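Local structure of hypothetical protein Atu2648 (Agrobacterium tumefaciens str. C58, 1ZCE) at residues Y7-F12 with E27-V32; K49-H54 with E110-V115; R89-M94 with N141-P146; Q96-K101 with L131-M136; R42-G47 with D84-R89. The protein is of unknown function but is built on an EVE domain, related to the ASCH and PUA domains, and so may recognise nucleic acids. All coordinates share one frame; numbering follows the deposited sequence.

Read from the N terminus, the chain shows how a mixed sheet is tied to its helices and connections by contacts between segments far apart in sequence. Contact 1 comes first, closing the loop that holds helix 16-22 and joining strand 4-9 to the turn after strand 27-28. Contact 5 then ties the connection after helix 35-42 to strand 84-99, enclosing the whole of strands 49-54 and 60-73. Contact 2 crosses contacts 3, 4 and 5, carrying strand 49-54 to the short helix 113-116. Contact 4, nested inside the loop of contact 3, sets helix 127-136 against the end of strand 84-99. Contact 3 lays the C-terminal tail on that same strand, sharing Arg89 with contact 5.

Contact 1 of 5, residues Y7-F12 with E27-V32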
# COMPACT_ATOMS: atom_id res chain seq x y z
N TYR A 7 1.34 0.34 -1.08
CA TYR A 7 2.54 -0.28 -0.53
C TYR A 7 3.07 -1.29 -1.53
O TYR A 7 2.35 -2.21 -1.93
CB TYR A 7 2.23 -1.01 0.78
CG TYR A 7 1.41 -0.22 1.77
CD1 TYR A 7 0.04 -0.05 1.59
CD2 TYR A 7 2.01 0.38 2.88
CE1 TYR A 7 -0.72 0.71 2.47
CE2 TYR A 7 1.25 1.15 3.77
CZ TYR A 7 -0.11 1.31 3.55
OH TYR A 7 -0.87 2.09 4.40
N LYS A 8 4.32 -1.13 -1.94
CA LYS A 8 4.94 -2.07 -2.85
C LYS A 8 5.56 -3.20 -2.04
O LYS A 8 6.21 -2.96 -1.01
CB LYS A 8 6.03 -1.39 -3.68
CG LYS A 8 5.54 -0.33 -4.65
CD LYS A 8 6.67 0.09 -5.59
CE LYS A 8 6.18 1.03 -6.67
NZ LYS A 8 7.26 1.37 -7.63
N SER A 9 5.37 -4.43 -2.48
CA SER A 9 5.94 -5.59 -1.79
C SER A 9 6.32 -6.62 -2.85
O SER A 9 5.52 -6.95 -3.72
CB SER A 9 4.90 -6.18 -0.83
OG SER A 9 5.48 -7.14 0.04
N GLU A 10 7.56 -7.11 -2.79
CA GLU A 10 8.01 -8.12 -3.74
C GLU A 10 7.50 -9.46 -3.25
O GLU A 10 7.86 -9.90 -2.17
CB GLU A 10 9.54 -8.12 -3.81
CG GLU A 10 10.11 -6.80 -4.25
CD GLU A 10 11.62 -6.82 -4.38
OE1 GLU A 10 12.19 -5.76 -4.74
OE2 GLU A 10 12.23 -7.87 -4.12
N PRO A 11 6.65 -10.13 -4.06
CA PRO A 11 6.09 -11.42 -3.65
C PRO A 11 7.07 -12.51 -3.22
O PRO A 11 6.73 -13.36 -2.41
CB PRO A 11 5.24 -11.82 -4.86
CG PRO A 11 5.93 -11.16 -6.01
CD PRO A 11 6.30 -9.81 -5.45
N PHE A 12 8.29 -12.46 -3.75
CA PHE A 12 9.31 -13.44 -3.39
C PHE A 12 9.70 -13.26 -1.92
O PHE A 12 10.03 -14.22 -1.23
CB PHE A 12 10.53 -13.26 -4.30
CG PHE A 12 11.58 -14.32 -4.13
CD1 PHE A 12 12.49 -14.26 -3.08
CD2 PHE A 12 11.65 -15.39 -5.02
CE1 PHE A 12 13.46 -15.25 -2.91
CE2 PHE A 12 12.61 -16.38 -4.86
CZ PHE A 12 13.52 -16.31 -3.81
N GLU A 27 1.22 -6.83 10.00
CA GLU A 27 2.64 -6.98 9.72
C GLU A 27 3.35 -5.64 9.83
O GLU A 27 2.90 -4.65 9.25
CB GLU A 27 2.83 -7.54 8.31
CG GLU A 27 4.28 -7.69 7.88
CD GLU A 27 4.98 -8.85 8.55
OE1 GLU A 27 6.20 -9.03 8.32
OE2 GLU A 27 4.32 -9.59 9.32
N GLU A 28 4.45 -5.60 10.57
CA GLU A 28 5.24 -4.39 10.72
C GLU A 28 5.86 -4.13 9.35
O GLU A 28 6.48 -5.03 8.77
CB GLU A 28 6.33 -4.58 11.76
CG GLU A 28 7.11 -3.32 12.07
CD GLU A 28 8.31 -3.55 12.97
OE1 GLU A 28 8.98 -2.55 13.33
OE2 GLU A 28 8.60 -4.72 13.32
N TRP A 29 5.71 -2.92 8.83
CA TRP A 29 6.25 -2.61 7.51
C TRP A 29 7.71 -2.16 7.57
O TRP A 29 8.05 -1.01 7.29
CB TRP A 29 5.40 -1.55 6.82
CG TRP A 29 5.36 -1.74 5.34
CD1 TRP A 29 5.79 -0.88 4.38
CD2 TRP A 29 4.90 -2.91 4.65
NE1 TRP A 29 5.64 -1.43 3.14
CE2 TRP A 29 5.10 -2.68 3.27
CE3 TRP A 29 4.35 -4.13 5.06
CZ2 TRP A 29 4.76 -3.63 2.30
CZ3 TRP A 29 4.02 -5.08 4.09
CH2 TRP A 29 4.23 -4.82 2.73
N THR A 30 8.57 -3.12 7.91
CA THR A 30 10.00 -2.89 8.07
C THR A 30 10.78 -2.79 6.77
O THR A 30 10.28 -3.12 5.70
CB THR A 30 10.64 -4.02 8.89
OG1 THR A 30 10.46 -5.26 8.19
CG2 THR A 30 9.97 -4.13 10.25
N GLY A 31 12.03 -2.33 6.88
CA GLY A 31 12.89 -2.24 5.72
C GLY A 31 12.84 -1.00 4.86
O GLY A 31 13.62 -0.88 3.91
N VAL A 32 11.94 -0.07 5.15
CA VAL A 32 11.86 1.15 4.36
C VAL A 32 13.03 2.05 4.74
O VAL A 32 13.20 2.41 5.91
CB VAL A 32 10.53 1.89 4.60
CG1 VAL A 32 10.54 3.24 3.89
CG2 VAL A 32 9.38 1.03 4.08
O HOH W 1 6.74 -0.82 0.58
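A buried edge-to-face aromatic contact joins Tyr7 on strand 4-9 to Trp29 in the turn that follows strand 27-28, within the core of the EVE domain. The Tyr7 ring turns its edge toward the face of the indole five-membered ring, with centroids 5.5 Å apart and planes at 79°. Tyr7 CG is anti to its carbonyl carbon (chi1 -47°), which swings the phenol over one face of the indole, with CD2 above the plane toward the rim. The six-membered end of the indole runs on along the strand: Tyr7 CB approaches Trp29 CZ2 at 3.9 Å, and Ser9 OG lies 3.8 Å from Trp29 CH2. That hydroxyl is hydrogen-bonded to Trp14 O. The indole N-H is satisfied through water 1, which accepts from Trp29 NE1 at 2.9 Å in the ring plane and donates to Lys8 O at 2.7 Å, so a single water fastens the indole to the strand backbone. Trp29 itself is the centre of an inverse gamma turn. Around the pair, Ile88 of strand 84-99 touches both rings, Phe52 of strand 49-54 packs on Trp29, and Met41 of helix 35-42 also packs on the indole.

Contact 2 of 5, residues K49-H54 with E110-V115; sequences KGFFYH and EKMSLV
Leu114 CD1 sits over the middle of the Tyr53 ring, 3.9 Å from its centroid and 8° off the ring normal, a CH-pi contact. The other methyl, Leu114 CD2, reaches the rim of the same ring, 4.1 Å from Tyr53 CE2. Two residues back along each segment a second apolar pair forms: the methyl CE of selenomethionine Met112 meets Phe51 CE2 at 4.2 Å, at an oblique angle to the ring. All three side-chain torsions of Met112 are close to 180°, and this straight chain lets a residue of the loop reach the strand. Phe51 and Tyr53, alternate residues of a beta strand, point to the same side of the sheet; here that side of the mixed sheet of the PUA-related fold is covered by helices 100-105, 113-116 and 127-136. Met112 holds the N-cap position of helix 113-116, and Val115 N donates to Met112 O at 3.0 Å, which closes the first turn, with Leu114 inside it. Leu100 of helix 100-105 packs on both Tyr53 and Leu114. Further out, Phe51 is flanked by Tyr130, Val133 and Cys134 of helix 127-136, while Leu6 of strand 4-9 lies against both aromatic residues.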
# COMPACT_ATOMS: atom_id res chain seq x y z
N LYS A 49 -6.83 3.16 4.40
CA LYS A 49 -6.82 2.06 3.46
C LYS A 49 -5.79 2.28 2.36
O LYS A 49 -5.44 3.42 2.04
CB LYS A 49 -8.20 1.89 2.84
CG LYS A 49 -9.31 1.70 3.87
CD LYS A 49 -9.11 0.43 4.68
CE LYS A 49 -10.29 0.14 5.60
NZ LYS A 49 -10.56 1.21 6.60
N GLY A 50 -5.29 1.19 1.80
CA GLY A 50 -4.31 1.28 0.75
C GLY A 50 -4.22 0.02 -0.08
O GLY A 50 -4.82 -1.01 0.24
N PHE A 51 -3.45 0.12 -1.16
CA PHE A 51 -3.27 -1.01 -2.06
C PHE A 51 -2.01 -1.79 -1.74
O PHE A 51 -0.98 -1.22 -1.38
CB PHE A 51 -3.16 -0.53 -3.52
CG PHE A 51 -4.42 0.08 -4.06
CD1 PHE A 51 -5.65 -0.55 -3.89
CD2 PHE A 51 -4.36 1.27 -4.78
CE1 PHE A 51 -6.81 -0.00 -4.43
CE2 PHE A 51 -5.52 1.81 -5.33
CZ PHE A 51 -6.74 1.18 -5.15
N PHE A 52 -2.12 -3.11 -1.86
CA PHE A 52 -0.98 -3.99 -1.66
C PHE A 52 -0.63 -4.31 -3.12
O PHE A 52 -1.42 -4.94 -3.84
CB PHE A 52 -1.38 -5.24 -0.88
CG PHE A 52 -0.22 -6.10 -0.43
CD1 PHE A 52 0.37 -7.00 -1.31
CD2 PHE A 52 0.26 -6.02 0.87
CE1 PHE A 52 1.43 -7.82 -0.88
CE2 PHE A 52 1.32 -6.83 1.31
CZ PHE A 52 1.90 -7.73 0.43
N TYR A 53 0.54 -3.86 -3.54
CA TYR A 53 1.01 -4.02 -4.91
C TYR A 53 2.24 -4.89 -5.00
O TYR A 53 3.23 -4.64 -4.31
CB TYR A 53 1.30 -2.63 -5.50
CG TYR A 53 1.93 -2.63 -6.88
CD1 TYR A 53 3.31 -2.59 -7.04
CD2 TYR A 53 1.13 -2.66 -8.02
CE1 TYR A 53 3.89 -2.57 -8.32
CE2 TYR A 53 1.69 -2.64 -9.29
CZ TYR A 53 3.07 -2.59 -9.43
OH TYR A 53 3.61 -2.58 -10.70
N HIS A 54 2.17 -5.92 -5.83
CA HIS A 54 3.32 -6.81 -6.01
C HIS A 54 4.30 -6.15 -6.97
O HIS A 54 3.99 -5.92 -8.14
CB HIS A 54 2.87 -8.17 -6.56
CG HIS A 54 2.38 -9.10 -5.50
ND1 HIS A 54 1.69 -10.26 -5.80
CD2 HIS A 54 2.49 -9.07 -4.15
CE1 HIS A 54 1.41 -10.90 -4.68
NE2 HIS A 54 1.88 -10.20 -3.66
N GLU A 110 -2.99 8.92 -14.87
CA GLU A 110 -1.71 9.45 -15.37
C GLU A 110 -0.82 10.13 -14.34
O GLU A 110 0.40 10.17 -14.50
CB GLU A 110 -1.95 10.44 -16.51
CG GLU A 110 -2.60 9.87 -17.74
CD GLU A 110 -2.37 10.74 -18.95
OE1 GLU A 110 -2.62 11.96 -18.87
OE2 GLU A 110 -1.95 10.20 -19.99
N LYS A 111 -1.43 10.70 -13.30
CA LYS A 111 -0.65 11.40 -12.28
C LYS A 111 -0.45 10.55 -11.03
O LYS A 111 0.09 11.02 -10.04
CB LYS A 111 -1.34 12.71 -11.90
CG LYS A 111 -1.43 13.72 -13.04
CD LYS A 111 -2.17 14.98 -12.63
CE LYS A 111 -2.25 15.99 -13.76
NZ LYS A 111 -0.91 16.49 -14.17
N MSE A 112 -0.86 9.29 -11.10
CA MSE A 112 -0.72 8.39 -9.95
C MSE A 112 0.76 8.14 -9.66
O MSE A 112 1.55 7.91 -10.57
CB MSE A 112 -1.45 7.08 -10.23
CG MSE A 112 -1.70 6.22 -9.00
SE MSE A 112 -2.67 4.63 -9.47
CE MSE A 112 -2.62 3.76 -7.74
N SER A 113 1.12 8.18 -8.38
CA SER A 113 2.50 7.96 -7.97
C SER A 113 3.04 6.64 -8.51
O SER A 113 4.21 6.53 -8.88
CB SER A 113 2.60 7.97 -6.45
OG SER A 113 3.95 7.89 -6.02
N LEU A 114 2.18 5.63 -8.58
CA LEU A 114 2.59 4.32 -9.07
C LEU A 114 3.22 4.37 -10.46
O LEU A 114 4.11 3.59 -10.77
CB LEU A 114 1.39 3.37 -9.08
CG LEU A 114 1.64 1.94 -9.58
CD1 LEU A 114 2.64 1.23 -8.66
CD2 LEU A 114 0.33 1.18 -9.62
N VAL A 115 2.75 5.30 -11.29
CA VAL A 115 3.28 5.42 -12.64
C VAL A 115 4.25 6.59 -12.83
O VAL A 115 4.93 6.67 -13.86
CB VAL A 115 2.15 5.56 -13.68
CG1 VAL A 115 1.25 4.33 -13.64
CG2 VAL A 115 1.34 6.81 -13.40

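Contact 3 of 5, residues R89-M94 with N141-P146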
# COMPACT_ATOMS: atom_id res chain seq x y z
N ARG A 89 -2.52 -4.49 7.85
CA ARG A 89 -3.18 -5.79 7.83
C ARG A 89 -4.15 -5.87 6.66
O ARG A 89 -4.64 -4.86 6.16
CB ARG A 89 -3.92 -6.04 9.14
CG ARG A 89 -5.02 -5.06 9.47
CD ARG A 89 -5.55 -5.35 10.87
NE ARG A 89 -6.45 -4.32 11.38
CZ ARG A 89 -6.85 -4.24 12.64
NH1 ARG A 89 -7.67 -3.27 13.02
NH2 ARG A 89 -6.44 -5.15 13.52
N ALA A 90 -4.42 -7.09 6.22
CA ALA A 90 -5.32 -7.30 5.10
C ALA A 90 -6.76 -6.92 5.41
O ALA A 90 -7.23 -7.09 6.54
CB ALA A 90 -5.26 -8.75 4.67
N VAL A 91 -7.44 -6.38 4.41
CA VAL A 91 -8.84 -6.02 4.54
C VAL A 91 -9.62 -6.95 3.60
O VAL A 91 -10.57 -7.61 4.02
CB VAL A 91 -9.10 -4.54 4.14
CG1 VAL A 91 -10.60 -4.26 4.15
CG2 VAL A 91 -8.40 -3.61 5.12
N CYS A 92 -9.21 -7.00 2.34
CA CYS A 92 -9.87 -7.86 1.37
C CYS A 92 -9.04 -7.99 0.10
O CYS A 92 -8.16 -7.17 -0.16
CB CYS A 92 -11.26 -7.31 1.01
SG CYS A 92 -11.23 -5.72 0.14
N ASP A 93 -9.30 -9.04 -0.68
CA ASP A 93 -8.57 -9.24 -1.92
C ASP A 93 -9.16 -8.30 -2.96
O ASP A 93 -10.26 -7.78 -2.79
CB ASP A 93 -8.75 -10.67 -2.43
CG ASP A 93 -8.40 -11.71 -1.39
OD1 ASP A 93 -7.26 -11.68 -0.88
OD2 ASP A 93 -9.25 -12.57 -1.11
N MSE A 94 -8.40 -8.06 -4.02
CA MSE A 94 -8.91 -7.25 -5.11
C MSE A 94 -9.49 -8.36 -5.99
O MSE A 94 -8.75 -9.21 -6.47
CB MSE A 94 -7.78 -6.54 -5.85
CG MSE A 94 -8.25 -5.65 -6.99
SE MSE A 94 -9.40 -4.21 -6.41
CE MSE A 94 -8.02 -2.99 -5.85
N ASN A 141 -18.08 -0.24 -4.17
CA ASN A 141 -17.99 0.57 -2.95
C ASN A 141 -16.93 -0.04 -2.05
O ASN A 141 -17.24 -0.74 -1.08
CB ASN A 141 -19.33 0.59 -2.21
CG ASN A 141 -20.33 1.54 -2.85
OD1 ASN A 141 -20.08 2.74 -2.97
ND2 ASN A 141 -21.47 1.00 -3.26
N PRO A 142 -15.65 0.23 -2.34
CA PRO A 142 -14.52 -0.29 -1.57
C PRO A 142 -14.38 0.26 -0.15
O PRO A 142 -15.03 1.23 0.22
CB PRO A 142 -13.32 0.08 -2.44
CG PRO A 142 -13.73 1.41 -2.97
CD PRO A 142 -15.17 1.15 -3.39
N PRO A 143 -13.51 -0.38 0.66
CA PRO A 143 -13.28 0.05 2.04
C PRO A 143 -12.84 1.52 2.04
O PRO A 143 -12.09 1.95 1.16
CB PRO A 143 -12.16 -0.88 2.49
CG PRO A 143 -12.46 -2.14 1.74
CD PRO A 143 -12.78 -1.62 0.36
N LYS A 144 -13.30 2.28 3.02
CA LYS A 144 -12.96 3.70 3.09
C LYS A 144 -12.03 4.05 4.26
O LYS A 144 -12.04 3.39 5.30
CB LYS A 144 -14.25 4.53 3.19
CG LYS A 144 -15.26 4.24 2.09
CD LYS A 144 -14.74 4.66 0.72
CE LYS A 144 -15.67 4.19 -0.40
NZ LYS A 144 -17.06 4.69 -0.23
N SER A 145 -11.23 5.10 4.06
CA SER A 145 -10.32 5.59 5.09
C SER A 145 -11.11 6.55 5.97
O SER A 145 -12.09 7.14 5.53
CB SER A 145 -9.14 6.34 4.47
OG SER A 145 -8.25 5.46 3.80
N PRO A 146 -10.68 6.72 7.23
CA PRO A 146 -11.36 7.63 8.16
C PRO A 146 -11.27 9.09 7.73
O PRO A 146 -10.25 9.53 7.20
CB PRO A 146 -10.65 7.36 9.48
CG PRO A 146 -9.26 7.02 9.04
CD PRO A 146 -9.51 6.09 7.88
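Val91 and Cys92 both meet Pro143, and a classic beta bulge makes this possible. The two residues lie together opposite Ile64 of the neighbouring strand, so strand 84-99 can offer two successive side chains to one partner where a regular strand would send them to opposite sides. The packed part of the contact holds Val91 and Cys92 against the proline ring, and is small and wholly apolar. Val91 CG1 comes within 3.7 Å of Pro143 CG and within 4.1 Å of Pro143 CB; the two side chains lie antiparallel, alongside one another. Val91 chi1 (174°) puts CG1 on the side of the carbonyl carbon, where it can meet the ring. Pro143 also rests on Ile64 and on Lys49, so its ring bridges three neighbouring strands.

The rest is loose. None of the three touching residues is fully buried, the segments bury just 93 Å² between them, and Asn141 and Lys144 on the irregular tail are exposed to solvent. No hydrogen bond joins residues 89-94 to 141-146; the tail is fastened by its other neighbours. Pro143 O accepts from Tyr130 OH, and Ser145 OG is bonded to Asn3 O and Lys49 N. Back in the packed part, the thiol of Cys92 is turned between its backbone N and carbonyl carbon (chi1 65°), which brings SG to 4.1 Å from Pro143 CG.

Contact 4 of 5, residues Q96-K101 with L131-M136; sequences QPVSLK and LEVCRM
Where strand 84-99 gives way to helix 100-105, Val98 packs against Val133 and Met136 near the C-terminal end of helix 127-136, so a strand-to-helix junction is pressed onto a second helix. The two valine methyls divide the work. CG2 of Val98 lies 3.5 Å from Val133 O and 4.1 Å from Val133 CG1, while Val98 CG1 meets the terminal methyl CE of selenomethionine Met136 at 3.8 Å. The Met136 chain is bent at its last torsion (chi3 74°), which curls that methyl back toward the valine; the two side chains run roughly perpendicular.

Between the two segments the polar link runs through water, while just past them the backbones of Gln96 and Gly137 are hydrogen-bonded directly. Water 3 donates to Gln96 OE1 and to Met136 O, both at 2.9 Å, joining a side-chain amide to a carbonyl of the last helical turn. Water 2 lies within bonding distance of Gln96 O and the same Met136 O, but its protons are shared among several acceptors. On the helix itself, Arg135 grips one oxygen of Glu132 side-on with two nitrogens: NH1 binds Glu132 OE2 at 2.8 Å in the guanidinium plane, and NE adds a longer bond. Lys108 pairs with that oxygen too.

Ser99 caps helix 100-105 through Asp102 N, Val103 of that helix touches Val98, and Val133 continues inward onto Phe51 of strand 49-54.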
# COMPACT_ATOMS: atom_id res chain seq x y z
N GLN A 96 -10.42 -8.75 -9.05
CA GLN A 96 -9.66 -8.95 -10.28
C GLN A 96 -8.43 -8.06 -10.19
O GLN A 96 -8.49 -6.87 -10.48
CB GLN A 96 -10.50 -8.56 -11.51
CG GLN A 96 -11.68 -9.48 -11.79
CD GLN A 96 -12.87 -9.20 -10.89
OE1 GLN A 96 -13.38 -8.09 -10.84
NE2 GLN A 96 -13.31 -10.23 -10.17
N PRO A 97 -7.30 -8.63 -9.75
CA PRO A 97 -6.05 -7.87 -9.61
C PRO A 97 -5.80 -6.95 -10.80
O PRO A 97 -5.94 -7.35 -11.96
CB PRO A 97 -5.00 -8.97 -9.47
CG PRO A 97 -5.75 -10.00 -8.67
CD PRO A 97 -7.09 -10.04 -9.39
N VAL A 98 -5.44 -5.70 -10.51
CA VAL A 98 -5.20 -4.69 -11.54
C VAL A 98 -3.73 -4.58 -11.92
O VAL A 98 -2.89 -4.20 -11.11
CB VAL A 98 -5.71 -3.32 -11.04
CG1 VAL A 98 -5.59 -2.29 -12.15
CG2 VAL A 98 -7.15 -3.43 -10.57
N SER A 99 -3.44 -4.90 -13.18
CA SER A 99 -2.06 -4.86 -13.67
C SER A 99 -1.55 -3.45 -13.88
O SER A 99 -2.31 -2.52 -14.14
CB SER A 99 -1.95 -5.63 -14.99
OG SER A 99 -2.60 -4.92 -16.03
N LEU A 100 -0.23 -3.30 -13.78
CA LEU A 100 0.42 -2.02 -13.97
C LEU A 100 0.14 -1.55 -15.40
O LEU A 100 -0.03 -0.36 -15.65
CB LEU A 100 1.93 -2.16 -13.76
CG LEU A 100 2.77 -0.91 -14.03
CD1 LEU A 100 2.41 0.18 -13.03
CD2 LEU A 100 4.24 -1.26 -13.93
N LYS A 101 0.09 -2.51 -16.32
CA LYS A 101 -0.17 -2.20 -17.72
C LYS A 101 -1.51 -1.50 -17.87
O LYS A 101 -1.62 -0.48 -18.55
CB LYS A 101 -0.16 -3.48 -18.55
CG LYS A 101 -0.41 -3.27 -20.04
CD LYS A 101 -0.25 -4.57 -20.81
CE LYS A 101 -0.50 -4.37 -22.30
NZ LYS A 101 -1.90 -3.92 -22.57
N LEU A 131 -10.60 4.96 -6.01
CA LEU A 131 -11.89 4.49 -6.46
C LEU A 131 -11.83 3.90 -7.87
O LEU A 131 -12.50 2.91 -8.16
CB LEU A 131 -12.92 5.62 -6.41
CG LEU A 131 -13.26 6.11 -5.00
CD1 LEU A 131 -14.12 7.36 -5.07
CD2 LEU A 131 -13.99 5.01 -4.23
N GLU A 132 -11.03 4.50 -8.74
CA GLU A 132 -10.91 4.01 -10.11
C GLU A 132 -10.20 2.66 -10.17
O GLU A 132 -10.65 1.75 -10.87
CB GLU A 132 -10.18 5.04 -10.97
CG GLU A 132 -9.95 4.64 -12.42
CD GLU A 132 -11.23 4.52 -13.24
OE1 GLU A 132 -11.13 4.17 -14.43
OE2 GLU A 132 -12.33 4.77 -12.71
N VAL A 133 -9.09 2.51 -9.46
CA VAL A 133 -8.37 1.24 -9.45
C VAL A 133 -9.29 0.18 -8.84
O VAL A 133 -9.34 -0.95 -9.33
CB VAL A 133 -7.04 1.35 -8.65
CG1 VAL A 133 -6.43 -0.03 -8.44
CG2 VAL A 133 -6.06 2.22 -9.42
N CYS A 134 -10.01 0.53 -7.78
CA CYS A 134 -10.93 -0.43 -7.17
C CYS A 134 -12.00 -0.88 -8.16
O CYS A 134 -12.29 -2.07 -8.26
CB CYS A 134 -11.58 0.17 -5.92
SG CYS A 134 -10.51 0.16 -4.46
N ARG A 135 -12.58 0.06 -8.91
CA ARG A 135 -13.59 -0.28 -9.91
C ARG A 135 -12.99 -1.23 -10.94
O ARG A 135 -13.61 -2.23 -11.32
CB ARG A 135 -14.12 0.96 -10.62
CG ARG A 135 -15.26 1.68 -9.92
CD ARG A 135 -15.83 2.75 -10.84
NE ARG A 135 -14.88 3.83 -11.08
CZ ARG A 135 -14.71 4.87 -10.26
NH1 ARG A 135 -13.82 5.80 -10.55
NH2 ARG A 135 -15.45 4.98 -9.17
N MSE A 136 -11.80 -0.91 -11.42
CA MSE A 136 -11.12 -1.74 -12.40
C MSE A 136 -10.92 -3.13 -11.82
O MSE A 136 -10.97 -4.12 -12.55
CB MSE A 136 -9.75 -1.15 -12.75
CG MSE A 136 -9.80 0.19 -13.46
SE MSE A 136 -8.06 1.00 -13.53
CE MSE A 136 -7.26 -0.14 -14.87
O HOH W 2 -8.54 -5.83 -13.25
O HOH W 3 -13.00 -6.11 -12.87

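Contact 5 of 5, residues R42-G47 with D84-R89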
# COMPACT_ATOMS: atom_id res chain seq x y z
N ARG A 42 4.37 8.16 8.22
CA ARG A 42 4.12 9.04 9.36
C ARG A 42 2.83 9.83 9.19
O ARG A 42 2.25 10.30 10.17
CB ARG A 42 5.28 10.02 9.55
CG ARG A 42 6.56 9.40 10.05
CD ARG A 42 7.66 10.43 10.12
NE ARG A 42 8.88 9.87 10.67
CZ ARG A 42 10.00 10.57 10.85
NH1 ARG A 42 10.03 11.85 10.52
NH2 ARG A 42 11.06 9.98 11.37
N ALA A 43 2.37 9.98 7.95
CA ALA A 43 1.14 10.73 7.69
C ALA A 43 -0.10 9.85 7.77
O ALA A 43 -1.22 10.35 7.66
CB ALA A 43 1.23 11.36 6.31
N MSE A 44 0.09 8.55 7.98
CA MSE A 44 -1.02 7.61 8.05
C MSE A 44 -1.72 7.56 9.39
O MSE A 44 -1.09 7.74 10.44
CB MSE A 44 -0.55 6.21 7.68
CG MSE A 44 -0.07 6.10 6.24
SE MSE A 44 0.73 4.39 5.88
CE MSE A 44 1.37 4.79 4.10
N LYS A 45 -3.02 7.31 9.35
CA LYS A 45 -3.83 7.19 10.55
C LYS A 45 -4.37 5.76 10.63
O LYS A 45 -4.43 5.05 9.62
CB LYS A 45 -5.00 8.18 10.50
CG LYS A 45 -4.56 9.63 10.45
CD LYS A 45 -5.75 10.58 10.49
CE LYS A 45 -5.32 12.02 10.29
NZ LYS A 45 -4.82 12.26 8.91
N ILE A 46 -4.75 5.34 11.83
CA ILE A 46 -5.32 4.02 12.02
C ILE A 46 -6.55 3.92 11.12
O ILE A 46 -7.37 4.83 11.09
CB ILE A 46 -5.74 3.80 13.49
CG1 ILE A 46 -4.51 3.78 14.39
CG2 ILE A 46 -6.53 2.50 13.63
CD1 ILE A 46 -3.50 2.70 14.03
N GLY A 47 -6.66 2.83 10.38
CA GLY A 47 -7.81 2.66 9.51
C GLY A 47 -7.62 3.13 8.08
O GLY A 47 -8.43 2.81 7.22
N ASP A 84 11.33 4.69 10.98
CA ASP A 84 10.12 4.22 11.65
C ASP A 84 9.11 3.76 10.60
O ASP A 84 9.26 4.04 9.41
CB ASP A 84 9.53 5.29 12.60
CG ASP A 84 9.57 6.70 12.02
OD1 ASP A 84 8.91 6.96 10.99
OD2 ASP A 84 10.24 7.57 12.61
N CYS A 85 8.08 3.04 11.05
CA CYS A 85 7.08 2.51 10.13
C CYS A 85 5.77 2.16 10.81
O CYS A 85 5.68 2.10 12.05
CB CYS A 85 7.64 1.25 9.47
SG CYS A 85 8.17 -0.01 10.69
N VAL A 86 4.75 1.94 9.99
CA VAL A 86 3.44 1.53 10.49
C VAL A 86 3.36 0.01 10.38
O VAL A 86 4.30 -0.65 9.92
CB VAL A 86 2.27 2.12 9.64
CG1 VAL A 86 2.22 3.63 9.79
CG2 VAL A 86 2.44 1.74 8.17
N ASP A 87 2.24 -0.52 10.84
CA ASP A 87 1.94 -1.95 10.74
C ASP A 87 0.68 -1.93 9.87
O ASP A 87 -0.16 -1.04 10.03
CB ASP A 87 1.56 -2.55 12.09
CG ASP A 87 2.74 -2.79 13.00
OD1 ASP A 87 3.81 -2.18 12.79
OD2 ASP A 87 2.59 -3.58 13.96
N ILE A 88 0.54 -2.90 8.96
CA ILE A 88 -0.65 -2.97 8.12
C ILE A 88 -1.23 -4.37 8.17
O ILE A 88 -0.54 -5.33 8.50
CB ILE A 88 -0.35 -2.61 6.63
CG1 ILE A 88 0.67 -3.58 6.04
CG2 ILE A 88 0.14 -1.18 6.53
CD1 ILE A 88 0.89 -3.41 4.54
N ARG A 89 -2.52 -4.49 7.85
CA ARG A 89 -3.18 -5.79 7.83
C ARG A 89 -4.15 -5.87 6.66
O ARG A 89 -4.64 -4.86 6.16
CB ARG A 89 -3.92 -6.04 9.14
CG ARG A 89 -5.02 -5.06 9.47
CD ARG A 89 -5.55 -5.35 10.87
NE ARG A 89 -6.45 -4.32 11.38
CZ ARG A 89 -6.85 -4.24 12.64
NH1 ARG A 89 -7.67 -3.27 13.02
NH2 ARG A 89 -6.44 -5.15 13.52
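Asp84 OD2 receives Arg42 NH2 at 2.8 Å, one half of a side-on salt bridge whose other half is Arg42 NE to Asp84 OD1 at 2.9 Å. The NE bond is the straighter of the two (167°) and uses the syn lone pair of OD1. The NH2 bond also comes from the syn side but is tilted out of both planes, because guanidinium and carboxylate are turned 35° apart. The extended arginine chain from CG to NE reaches across the aspartate at about a right angle. Arg38 of helix 35-42 touches Asp84 too, its head close to that of Arg42, and the carboxylate probably eases this meeting of like charges. Deeper in, selenomethionine Met44 sends SE to within 3.9 Å of Val86 CG2. Met44 packs on Trp5 and Tyr7 of strand 4-9 as well, so the connection between helix 35-42 and strand 49-54 bridges strands that are not neighbours in the sheet. That bridging is consistent with the pseudo-barrel of PUA-like domains.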